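Local coordinates for protein oligopeptide ABC transporter OppAIV (Borrelia burgdorferi B31, PDB 4GL8) that binds peptides outside the cytoplasmic membrane and probably delivers them to an ABC transporter for import, at residues 87-93 with 168-174; 233-239 with 522-527; 415-420 with 447-451. One frame throughout, in Å; residues are numbered along the deposited sequence.

Overall arrangement
The three contacts lie well apart in one chain of the family 5 solute-binding fold. Interaction 1 joins strand 90-95 of the five-stranded antiparallel sheet to the start of helix 173-176 and closes before interaction 2 opens. Interaction 2 ties the approach to strand 238-242 to the C-terminal end of the chain, and interaction 3 is nested within the long loop it closes. Centres of interactions 1 and 2 are about 33 Å apart, those of 1 and 3 about 31 Å, and those of 2 and 3 about 38 Å, with interactions 2 and 3 on opposite sides of the chain's centre. Interactions 1 and 2 thus probably help hold sequence-distant parts together, whereas in interaction 3 Arg415 packs on the bound peptide.

Interaction 1: residues 87-93 with 168-174; sequences DGVVYTF and SPKPYFL
The Tyr91 ring receives the edge of Phe173 on one face: CD2 of Phe173 stands over the ring centre, the centroids are 5.0 Å apart and the planes meet at 67°, a T-shaped (edge-to-face) pair. Around the Phe93 ring, Leu174 CD2 and Phe173 CE2 both lie at the edge, near its plane. These aromatics link strand 90-95 of an antiparallel sheet to the first residues of helix 173-176, in the family 5 solute-binding fold. With CG anti to the backbone N (chi1 179°), the Phe173 side chain carries its ring edge over the Tyr91 face. Leu174 extends the apolar patch obliquely, its CD2 lying 3.7 Å from CE2 of Tyr91. Ahead of the strand, Val89 and Pro169 lie side by side, with CG1 of Val89 3.6 Å from CD of Pro169.

No direct hydrogen bond spans the segments; two waters meeting at the Tyr91 hydroxyl supply the polar links. One accepts from Leu174 N and donates to Lys170 O, the carbonyl that also takes the Phe173 N bond of a type I turn. The other, in the Tyr91 ring plane, accepts from Lys170 N and donates to Gly88 O at 2.6 Å.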
loop_
_atom_site.group_PDB
_atom_site.type_symbol
_atom_site.label_atom_id
_atom_site.label_comp_id
_atom_site.label_asym_id
_atom_site.label_seq_id
_atom_site.Cartn_x
_atom_site.Cartn_y
_atom_site.Cartn_z
ATOM N N ASP A 87 -27.305 1.400 14.401
ATOM C CA ASP A 87 -26.151 1.594 15.306
ATOM C C ASP A 87 -24.781 1.518 14.592
ATOM O O ASP A 87 -23.743 1.634 15.227
ATOM C CB ASP A 87 -26.210 0.604 16.493
ATOM C CG ASP A 87 -25.958 -0.838 16.083
ATOM O OD1 ASP A 87 -26.021 -1.198 14.874
ATOM O OD2 ASP A 87 -25.704 -1.647 16.990
ATOM N N GLY A 88 -24.787 1.302 13.284
ATOM C CA GLY A 88 -23.577 1.368 12.499
ATOM C C GLY A 88 -22.607 0.196 12.607
ATOM O O GLY A 88 -21.457 0.304 12.153
ATOM N N VAL A 89 -23.024 -0.919 13.194
ATOM C CA VAL A 89 -22.075 -2.028 13.338
ATOM C C VAL A 89 -22.332 -3.205 12.431
ATOM O O VAL A 89 -21.422 -3.969 12.205
ATOM C CB VAL A 89 -21.923 -2.527 14.786
ATOM C CG1 VAL A 89 -21.520 -1.404 15.702
ATOM C CG2 VAL A 89 -23.168 -3.228 15.298
ATOM N N VAL A 90 -23.560 -3.372 11.931
ATOM C CA VAL A 90 -23.930 -4.558 11.136
ATOM C C VAL A 90 -24.181 -4.211 9.691
ATOM O O VAL A 90 -25.142 -3.513 9.369
ATOM C CB VAL A 90 -25.183 -5.260 11.694
ATOM C CG1 VAL A 90 -25.388 -6.618 11.001
ATOM C CG2 VAL A 90 -25.060 -5.462 13.198
ATOM N N TYR A 91 -23.309 -4.696 8.820
ATOM C CA TYR A 91 -23.406 -4.467 7.375
ATOM C C TYR A 91 -23.900 -5.715 6.699
ATOM O O TYR A 91 -23.442 -6.827 7.012
ATOM C CB TYR A 91 -22.038 -4.137 6.769
ATOM C CG TYR A 91 -21.553 -2.776 7.122
ATOM C CD1 TYR A 91 -21.195 -2.475 8.418
ATOM C CD2 TYR A 91 -21.449 -1.790 6.168
ATOM C CE1 TYR A 91 -20.749 -1.220 8.762
ATOM C CE2 TYR A 91 -21.006 -0.527 6.497
ATOM C CZ TYR A 91 -20.655 -0.245 7.797
ATOM O OH TYR A 91 -20.183 0.996 8.145
ATOM N N THR A 92 -24.823 -5.531 5.759
ATOM C CA THR A 92 -25.502 -6.648 5.108
ATOM C C THR A 92 -25.358 -6.385 3.607
ATOM O O THR A 92 -25.894 -5.397 3.085
ATOM C CB THR A 92 -26.980 -6.750 5.588
ATOM O OG1 THR A 92 -27.026 -6.851 7.030
ATOM C CG2 THR A 92 -27.724 -7.962 4.979
ATOM N N PHE A 93 -24.587 -7.245 2.939
ATOM C CA PHE A 93 -24.317 -7.146 1.512
ATOM C C PHE A 93 -25.206 -8.111 0.706
ATOM O O PHE A 93 -25.314 -9.306 1.016
ATOM C CB PHE A 93 -22.823 -7.417 1.261
ATOM C CG PHE A 93 -21.932 -6.454 1.962
ATOM C CD1 PHE A 93 -21.654 -5.209 1.395
ATOM C CD2 PHE A 93 -21.437 -6.733 3.219
ATOM C CE1 PHE A 93 -20.887 -4.285 2.063
ATOM C CE2 PHE A 93 -20.639 -5.809 3.892
ATOM C CZ PHE A 93 -20.386 -4.580 3.326
ATOM N N SER A 168 -16.753 -2.143 16.306
ATOM C CA SER A 168 -17.252 -0.806 16.605
ATOM C C SER A 168 -17.493 -0.105 15.255
ATOM O O SER A 168 -16.927 -0.503 14.246
ATOM C CB SER A 168 -16.251 -0.013 17.458
ATOM O OG SER A 168 -14.962 0.021 16.841
ATOM N N PRO A 169 -18.362 0.910 15.226
ATOM C CA PRO A 169 -18.610 1.622 13.974
ATOM C C PRO A 169 -17.350 2.190 13.347
ATOM O O PRO A 169 -16.431 2.619 14.055
ATOM C CB PRO A 169 -19.559 2.764 14.391
ATOM C CG PRO A 169 -20.281 2.225 15.595
ATOM C CD PRO A 169 -19.249 1.376 16.317
ATOM N N LYS A 170 -17.329 2.192 12.015
ATOM C CA LYS A 170 -16.207 2.660 11.249
ATOM C C LYS A 170 -16.723 3.162 9.921
ATOM O O LYS A 170 -17.021 2.350 9.048
ATOM C CB LYS A 170 -15.232 1.527 10.995
ATOM C CG LYS A 170 -14.389 1.182 12.197
ATOM C CD LYS A 170 -13.469 0.027 11.891
ATOM C CE LYS A 170 -12.349 -0.106 12.912
ATOM N NZ LYS A 170 -12.883 -0.136 14.286
ATOM N N PRO A 171 -16.771 4.498 9.745
ATOM C CA PRO A 171 -17.271 5.133 8.525
ATOM C C PRO A 171 -16.465 4.782 7.289
ATOM O O PRO A 171 -17.010 4.804 6.195
ATOM C CB PRO A 171 -17.152 6.643 8.823
ATOM C CG PRO A 171 -17.046 6.739 10.317
ATOM C CD PRO A 171 -16.278 5.511 10.709
ATOM N N TYR A 172 -15.189 4.451 7.463
ATOM C CA TYR A 172 -14.353 4.019 6.338
ATOM C C TYR A 172 -14.356 2.502 6.071
ATOM O O TYR A 172 -13.630 2.017 5.218
ATOM C CB TYR A 172 -12.906 4.489 6.556
ATOM C CG TYR A 172 -12.385 4.196 7.927
ATOM C CD1 TYR A 172 -12.538 5.119 8.943
ATOM C CD2 TYR A 172 -11.775 2.983 8.221
ATOM C CE1 TYR A 172 -12.080 4.854 10.222
ATOM C CE2 TYR A 172 -11.290 2.717 9.491
ATOM C CZ TYR A 172 -11.454 3.667 10.487
ATOM O OH TYR A 172 -11.017 3.423 11.758
ATOM N N PHE A 173 -15.145 1.727 6.795
ATOM C CA PHE A 173 -15.211 0.268 6.498
ATOM C C PHE A 173 -15.520 -0.077 5.017
ATOM O O PHE A 173 -14.845 -0.913 4.388
ATOM C CB PHE A 173 -16.237 -0.406 7.393
ATOM C CG PHE A 173 -16.379 -1.873 7.140
ATOM C CD1 PHE A 173 -15.296 -2.721 7.312
ATOM C CD2 PHE A 173 -17.588 -2.406 6.717
ATOM C CE1 PHE A 173 -15.415 -4.075 7.079
ATOM C CE2 PHE A 173 -17.714 -3.763 6.480
ATOM C CZ PHE A 173 -16.616 -4.597 6.674
ATOM N N LEU A 174 -16.536 0.531 4.440
ATOM C CA LEU A 174 -16.838 0.238 3.038
ATOM C C LEU A 174 -15.609 0.433 2.120
ATOM O O LEU A 174 -15.316 -0.394 1.258
ATOM C CB LEU A 174 -18.041 1.062 2.534
ATOM C CG LEU A 174 -19.373 0.854 3.270
ATOM C CD1 LEU A 174 -20.436 1.888 2.909
ATOM C CD2 LEU A 174 -19.905 -0.546 2.981
HETATM O O HOH W 1 -19.743 1.648 10.700
HETATM O O HOH W 2 -18.342 2.340 6.253
#

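Interaction 2: residues 233-239 with 522-527; sequences DVVLDSI and LSEIKP
Val234 and Ser523 bring the backbones together, their CA atoms 5.4 Å apart, where an irregular run leading into strand 238-242 passes the 3-10 turn 522-524, closed by the Ile525 N bond to Leu522 O. The contact joins the lead-in to that strand to the C-terminal end of the chain, through waters and an apolar layer. One water accepts from Leu236 N at 2.7 Å and lies within hydrogen-bonding distance of the Ser523 and Ile525 carbonyls. A second accepts from Lys526 NZ at 2.7 Å and lies 2.9 Å from Asp233 O; the lysine chain bends at its last torsion (chi4 -44°), bringing the ammonium group back toward 233-239. A third donates to both Asp233 O and Ser523 OG; that hydroxyl is also bonded to Asn521.

Apolar side chains make up much of the rest. Leu236 reaches in with CD1, 3.9 Å from CB of Ile525, crossing it at a slant. Ile239 meets Leu522 at about a right angle, its CD1 3.8 Å from CB of Leu522. Val234 sets CG2 3.8 Å from CB of Ser523, and Val235 CG1 touches the Pro527 ring at CD.

Strand 31-35 borders this apolar layer through Phe32, which touches Leu236 and Ile525. Strand 209-215 contributes Phe209 against Val234, Ile239 and Ser523, while Trp509 of strand 509-510, the antiparallel partner of 526-527, packs on Leu236 and Ile525.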
loop_
_atom_site.group_PDB
_atom_site.type_symbol
_atom_site.label_atom_id
_atom_site.label_comp_id
_atom_site.label_asym_id
_atom_site.label_seq_id
_atom_site.Cartn_x
_atom_site.Cartn_y
_atom_site.Cartn_z
ATOM N N ASP A 233 -18.324 -5.108 -20.979
ATOM C CA ASP A 233 -17.641 -3.818 -21.097
ATOM C C ASP A 233 -16.130 -3.988 -21.126
ATOM O O ASP A 233 -15.409 -3.023 -20.917
ATOM C CB ASP A 233 -18.000 -2.882 -19.926
ATOM C CG ASP A 233 -19.463 -2.436 -19.930
ATOM O OD1 ASP A 233 -20.156 -2.449 -20.977
ATOM O OD2 ASP A 233 -19.933 -2.041 -18.847
ATOM N N VAL A 234 -15.644 -5.206 -21.336
ATOM C CA VAL A 234 -14.208 -5.430 -21.392
ATOM C C VAL A 234 -13.825 -5.677 -22.854
ATOM O O VAL A 234 -14.174 -6.690 -23.459
ATOM C CB VAL A 234 -13.748 -6.593 -20.485
ATOM C CG1 VAL A 234 -12.229 -6.731 -20.521
ATOM C CG2 VAL A 234 -14.203 -6.361 -19.063
ATOM N N VAL A 235 -13.131 -4.713 -23.424
ATOM C CA VAL A 235 -12.733 -4.778 -24.820
ATOM C C VAL A 235 -11.350 -5.431 -25.001
ATOM O O VAL A 235 -11.122 -6.113 -25.985
ATOM C CB VAL A 235 -12.793 -3.370 -25.439
ATOM C CG1 VAL A 235 -12.226 -3.370 -26.837
ATOM C CG2 VAL A 235 -14.243 -2.920 -25.496
ATOM N N LEU A 236 -10.431 -5.214 -24.067
ATOM C CA LEU A 236 -9.073 -5.793 -24.188
ATOM C C LEU A 236 -9.129 -7.309 -24.106
ATOM O O LEU A 236 -9.879 -7.855 -23.321
ATOM C CB LEU A 236 -8.108 -5.250 -23.114
ATOM C CG LEU A 236 -7.691 -3.776 -23.195
ATOM C CD1 LEU A 236 -6.981 -3.339 -21.935
ATOM C CD2 LEU A 236 -6.778 -3.572 -24.389
ATOM N N ASP A 237 -8.353 -7.991 -24.937
ATOM C CA ASP A 237 -8.208 -9.459 -24.831
ATOM C C ASP A 237 -7.105 -9.822 -23.860
ATOM O O ASP A 237 -7.112 -10.898 -23.266
ATOM C CB ASP A 237 -7.855 -10.046 -26.184
ATOM C CG ASP A 237 -8.936 -9.813 -27.211
ATOM O OD1 ASP A 237 -10.073 -10.286 -26.994
ATOM O OD2 ASP A 237 -8.655 -9.161 -28.233
ATOM N N SER A 238 -6.135 -8.927 -23.719
ATOM C CA SER A 238 -4.982 -9.215 -22.915
ATOM C C SER A 238 -4.294 -7.983 -22.332
ATOM O O SER A 238 -4.244 -6.907 -22.950
ATOM C CB SER A 238 -3.975 -10.011 -23.723
ATOM O OG SER A 238 -2.916 -10.374 -22.858
ATOM N N ILE A 239 -3.750 -8.155 -21.130
ATOM C CA ILE A 239 -2.880 -7.160 -20.545
ATOM C C ILE A 239 -1.565 -7.826 -20.233
ATOM O O ILE A 239 -1.549 -8.891 -19.633
ATOM C CB ILE A 239 -3.480 -6.555 -19.271
ATOM C CG1 ILE A 239 -4.671 -5.692 -19.637
ATOM C CG2 ILE A 239 -2.440 -5.742 -18.508
ATOM C CD1 ILE A 239 -5.522 -5.385 -18.432
ATOM N N LEU A 522 -8.096 -1.472 -15.253
ATOM C CA LEU A 522 -7.555 -1.448 -16.590
ATOM C C LEU A 522 -8.528 -2.102 -17.586
ATOM O O LEU A 522 -8.389 -1.899 -18.767
ATOM C CB LEU A 522 -6.172 -2.106 -16.628
ATOM C CG LEU A 522 -5.128 -1.525 -15.666
ATOM C CD1 LEU A 522 -3.835 -2.311 -15.765
ATOM C CD2 LEU A 522 -4.855 -0.060 -15.922
ATOM N N SER A 523 -9.518 -2.863 -17.109
ATOM C CA SER A 523 -10.554 -3.422 -17.995
ATOM C C SER A 523 -11.428 -2.358 -18.651
ATOM O O SER A 523 -12.110 -2.660 -19.622
ATOM C CB SER A 523 -11.469 -4.397 -17.270
ATOM O OG SER A 523 -12.436 -3.690 -16.527
ATOM N N GLU A 524 -11.427 -1.137 -18.101
ATOM C CA GLU A 524 -12.170 -0.025 -18.685
ATOM C C GLU A 524 -11.389 0.665 -19.808
ATOM O O GLU A 524 -11.899 1.619 -20.425
ATOM C CB GLU A 524 -12.561 0.980 -17.601
ATOM C CG GLU A 524 -13.565 0.382 -16.620
ATOM C CD GLU A 524 -14.170 1.397 -15.664
ATOM O OE1 GLU A 524 -13.770 2.593 -15.724
ATOM O OE2 GLU A 524 -15.039 0.988 -14.842
ATOM N N ILE A 525 -10.167 0.200 -20.090
ATOM C CA ILE A 525 -9.411 0.765 -21.203
ATOM C C ILE A 525 -10.049 0.347 -22.530
ATOM O O ILE A 525 -10.443 -0.818 -22.699
ATOM C CB ILE A 525 -7.918 0.391 -21.143
ATOM C CG1 ILE A 525 -7.236 1.233 -20.052
ATOM C CG2 ILE A 525 -7.250 0.636 -22.495
ATOM C CD1 ILE A 525 -5.849 0.778 -19.664
ATOM N N LYS A 526 -10.182 1.314 -23.438
ATOM C CA LYS A 526 -10.625 1.066 -24.794
ATOM C C LYS A 526 -9.736 1.822 -25.792
ATOM O O LYS A 526 -9.164 2.854 -25.450
ATOM C CB LYS A 526 -12.064 1.535 -24.977
ATOM C CG LYS A 526 -13.016 1.116 -23.868
ATOM C CD LYS A 526 -14.431 1.514 -24.242
ATOM C CE LYS A 526 -15.392 1.465 -23.072
ATOM N NZ LYS A 526 -15.224 0.246 -22.223
ATOM N N PRO A 527 -9.643 1.325 -27.045
ATOM C CA PRO A 527 -8.966 2.097 -28.106
ATOM C C PRO A 527 -9.783 3.334 -28.471
ATOM O O PRO A 527 -10.990 3.331 -28.237
ATOM C CB PRO A 527 -8.930 1.113 -29.278
ATOM C CG PRO A 527 -10.138 0.257 -29.078
ATOM C CD PRO A 527 -10.296 0.115 -27.584
HETATM O O HOH W 3 -14.831 -2.783 -17.738
HETATM O O HOH W 4 -13.221 -1.554 -22.136
HETATM O O HOH W 5 -10.892 -3.491 -22.017
#

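Interaction 3: residues 415-420 with 447-451; sequences RVNGNY and SFSSY
Arg415 and Val416 of helix 408-417, and Tyr420 just beyond it, form three hydrogen bonds with 447-451. Arg415 NH2 donates to Phe448 O at 2.9 Å; the oxygen lies nearly in the guanidinium plane, whereas the donor stands 48° out of the carbonyl plane. Ser447 OG donates to Val416 O at 2.9 Å, in the carbonyl plane and on a lone pair. Tyr451 N donates a hydrogen bond to Tyr420 OH at 3.0 Å.

A water extends this polar network: it accepts from Arg415 NE at 2.8 Å and lies close to the Ser447 and Ser449 carbonyls. The arginine chain bends at chi3 (66°), turning the guanidinium group toward the loop. Its NH2 also donates to Gly426 O and NH1 is bonded to Tyr411, so several partners help fix its rotation.

Nonpolar contacts flank these bonds. Gly418 CA forms a CH-pi contact over one face of Tyr451, 3.7 Å from the ring centroid and 25° off the normal. Val416 lies alongside Phe448, its CG2 4.1 Å from CE1 of the ring. Tyr420 crosses obliquely to Tyr451, its CZ 4.0 Å from CB of Tyr451.

Gly418, with positive phi, ends the helix in a Schellman motif, which sets its CA against the Tyr451 ring. Arg415 packs on a modified side chain of the bound peptide, placing this helix terminus beside the peptide site of a solute-binding protein.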
loop_
_atom_site.group_PDB
_atom_site.type_symbol
_atom_site.label_atom_id
_atom_site.label_comp_id
_atom_site.label_asym_id
_atom_site.label_seq_id
_atom_site.Cartn_x
_atom_site.Cartn_y
_atom_site.Cartn_z
ATOM N N ARG A 415 11.784 -5.523 5.443
ATOM C CA ARG A 415 10.958 -4.606 6.214
ATOM C C ARG A 415 10.133 -5.361 7.271
ATOM O O ARG A 415 10.144 -5.016 8.462
ATOM C CB ARG A 415 10.065 -3.780 5.273
ATOM C CG ARG A 415 10.733 -2.489 4.848
ATOM C CD ARG A 415 9.838 -1.569 4.046
ATOM N NE ARG A 415 8.694 -1.034 4.788
ATOM C CZ ARG A 415 7.826 -0.180 4.264
ATOM N NH1 ARG A 415 8.000 0.238 3.021
ATOM N NH2 ARG A 415 6.801 0.273 4.974
ATOM N N VAL A 416 9.469 -6.416 6.811
ATOM C CA VAL A 416 8.596 -7.219 7.636
ATOM C C VAL A 416 9.322 -7.938 8.780
ATOM O O VAL A 416 8.777 -8.055 9.847
ATOM C CB VAL A 416 7.819 -8.211 6.752
ATOM C CG1 VAL A 416 7.224 -9.355 7.556
ATOM C CG2 VAL A 416 6.746 -7.459 5.990
ATOM N N ASN A 417 10.551 -8.384 8.561
ATOM C CA ASN A 417 11.272 -9.194 9.561
ATOM C C ASN A 417 12.287 -8.367 10.341
ATOM O O ASN A 417 12.944 -8.868 11.215
ATOM C CB ASN A 417 11.975 -10.376 8.868
ATOM C CG ASN A 417 10.990 -11.347 8.259
ATOM O OD1 ASN A 417 10.998 -11.633 7.051
ATOM N ND2 ASN A 417 10.106 -11.823 9.083
ATOM N N GLY A 418 12.397 -7.086 10.019
ATOM C CA GLY A 418 13.284 -6.196 10.754
ATOM C C GLY A 418 14.741 -6.356 10.364
ATOM O O GLY A 418 15.630 -5.971 11.125
ATOM N N ASN A 419 14.985 -6.900 9.170
ATOM C CA ASN A 419 16.347 -7.225 8.751
ATOM C C ASN A 419 16.931 -6.012 8.036
ATOM O O ASN A 419 17.058 -5.975 6.804
ATOM C CB ASN A 419 16.376 -8.457 7.864
ATOM C CG ASN A 419 17.788 -8.864 7.518
ATOM O OD1 ASN A 419 18.711 -8.670 8.330
ATOM N ND2 ASN A 419 17.979 -9.421 6.319
ATOM N N TYR A 420 17.234 -5.008 8.847
ATOM C CA TYR A 420 17.748 -3.742 8.384
ATOM C C TYR A 420 18.183 -2.893 9.559
ATOM O O TYR A 420 17.895 -3.205 10.722
ATOM C CB TYR A 420 16.707 -2.984 7.549
ATOM C CG TYR A 420 15.461 -2.517 8.284
ATOM C CD1 TYR A 420 15.450 -1.310 9.028
ATOM C CD2 TYR A 420 14.286 -3.259 8.231
ATOM C CE1 TYR A 420 14.295 -0.890 9.684
ATOM C CE2 TYR A 420 13.138 -2.848 8.891
ATOM C CZ TYR A 420 13.143 -1.662 9.598
ATOM O OH TYR A 420 11.988 -1.256 10.212
ATOM N N SER A 447 6.123 -4.142 11.794
ATOM C CA SER A 447 6.535 -4.768 10.532
ATOM C C SER A 447 6.455 -3.803 9.343
ATOM O O SER A 447 7.293 -3.860 8.437
ATOM C CB SER A 447 5.678 -5.989 10.212
ATOM O OG SER A 447 6.248 -7.094 10.827
ATOM N N PHE A 448 5.439 -2.948 9.348
ATOM C CA PHE A 448 5.206 -2.004 8.248
ATOM C C PHE A 448 5.736 -0.591 8.480
ATOM O O PHE A 448 5.584 0.288 7.606
ATOM C CB PHE A 448 3.704 -1.981 7.894
ATOM C CG PHE A 448 3.171 -3.331 7.512
ATOM C CD1 PHE A 448 3.681 -4.001 6.405
ATOM C CD2 PHE A 448 2.210 -3.970 8.282
ATOM C CE1 PHE A 448 3.223 -5.279 6.050
ATOM C CE2 PHE A 448 1.750 -5.249 7.943
ATOM C CZ PHE A 448 2.270 -5.914 6.829
ATOM N N SER A 449 6.383 -0.359 9.615
ATOM C CA SER A 449 6.999 0.940 9.865
ATOM C C SER A 449 8.424 0.738 10.383
ATOM O O SER A 449 9.267 0.281 9.644
ATOM C CB SER A 449 6.142 1.789 10.821
ATOM O OG SER A 449 5.983 1.151 12.077
ATOM N N SER A 450 8.671 1.043 11.658
ATOM C CA SER A 450 10.008 1.008 12.226
ATOM C C SER A 450 10.086 -0.100 13.240
ATOM O O SER A 450 9.387 -0.085 14.260
ATOM C CB SER A 450 10.347 2.334 12.887
ATOM O OG SER A 450 10.731 3.291 11.921
ATOM N N TYR A 451 10.955 -1.058 12.969
ATOM C CA TYR A 451 10.958 -2.298 13.707
ATOM C C TYR A 451 11.219 -2.013 15.168
ATOM O O TYR A 451 12.167 -1.311 15.502
ATOM C CB TYR A 451 12.025 -3.221 13.157
ATOM C CG TYR A 451 11.870 -4.627 13.620
ATOM C CD1 TYR A 451 10.942 -5.473 13.014
ATOM C CD2 TYR A 451 12.623 -5.113 14.667
ATOM C CE1 TYR A 451 10.788 -6.779 13.434
ATOM C CE2 TYR A 451 12.486 -6.422 15.092
ATOM C CZ TYR A 451 11.557 -7.242 14.465
ATOM O OH TYR A 451 11.397 -8.528 14.884
HETATM O O HOH W 6 8.587 -1.593 7.554
#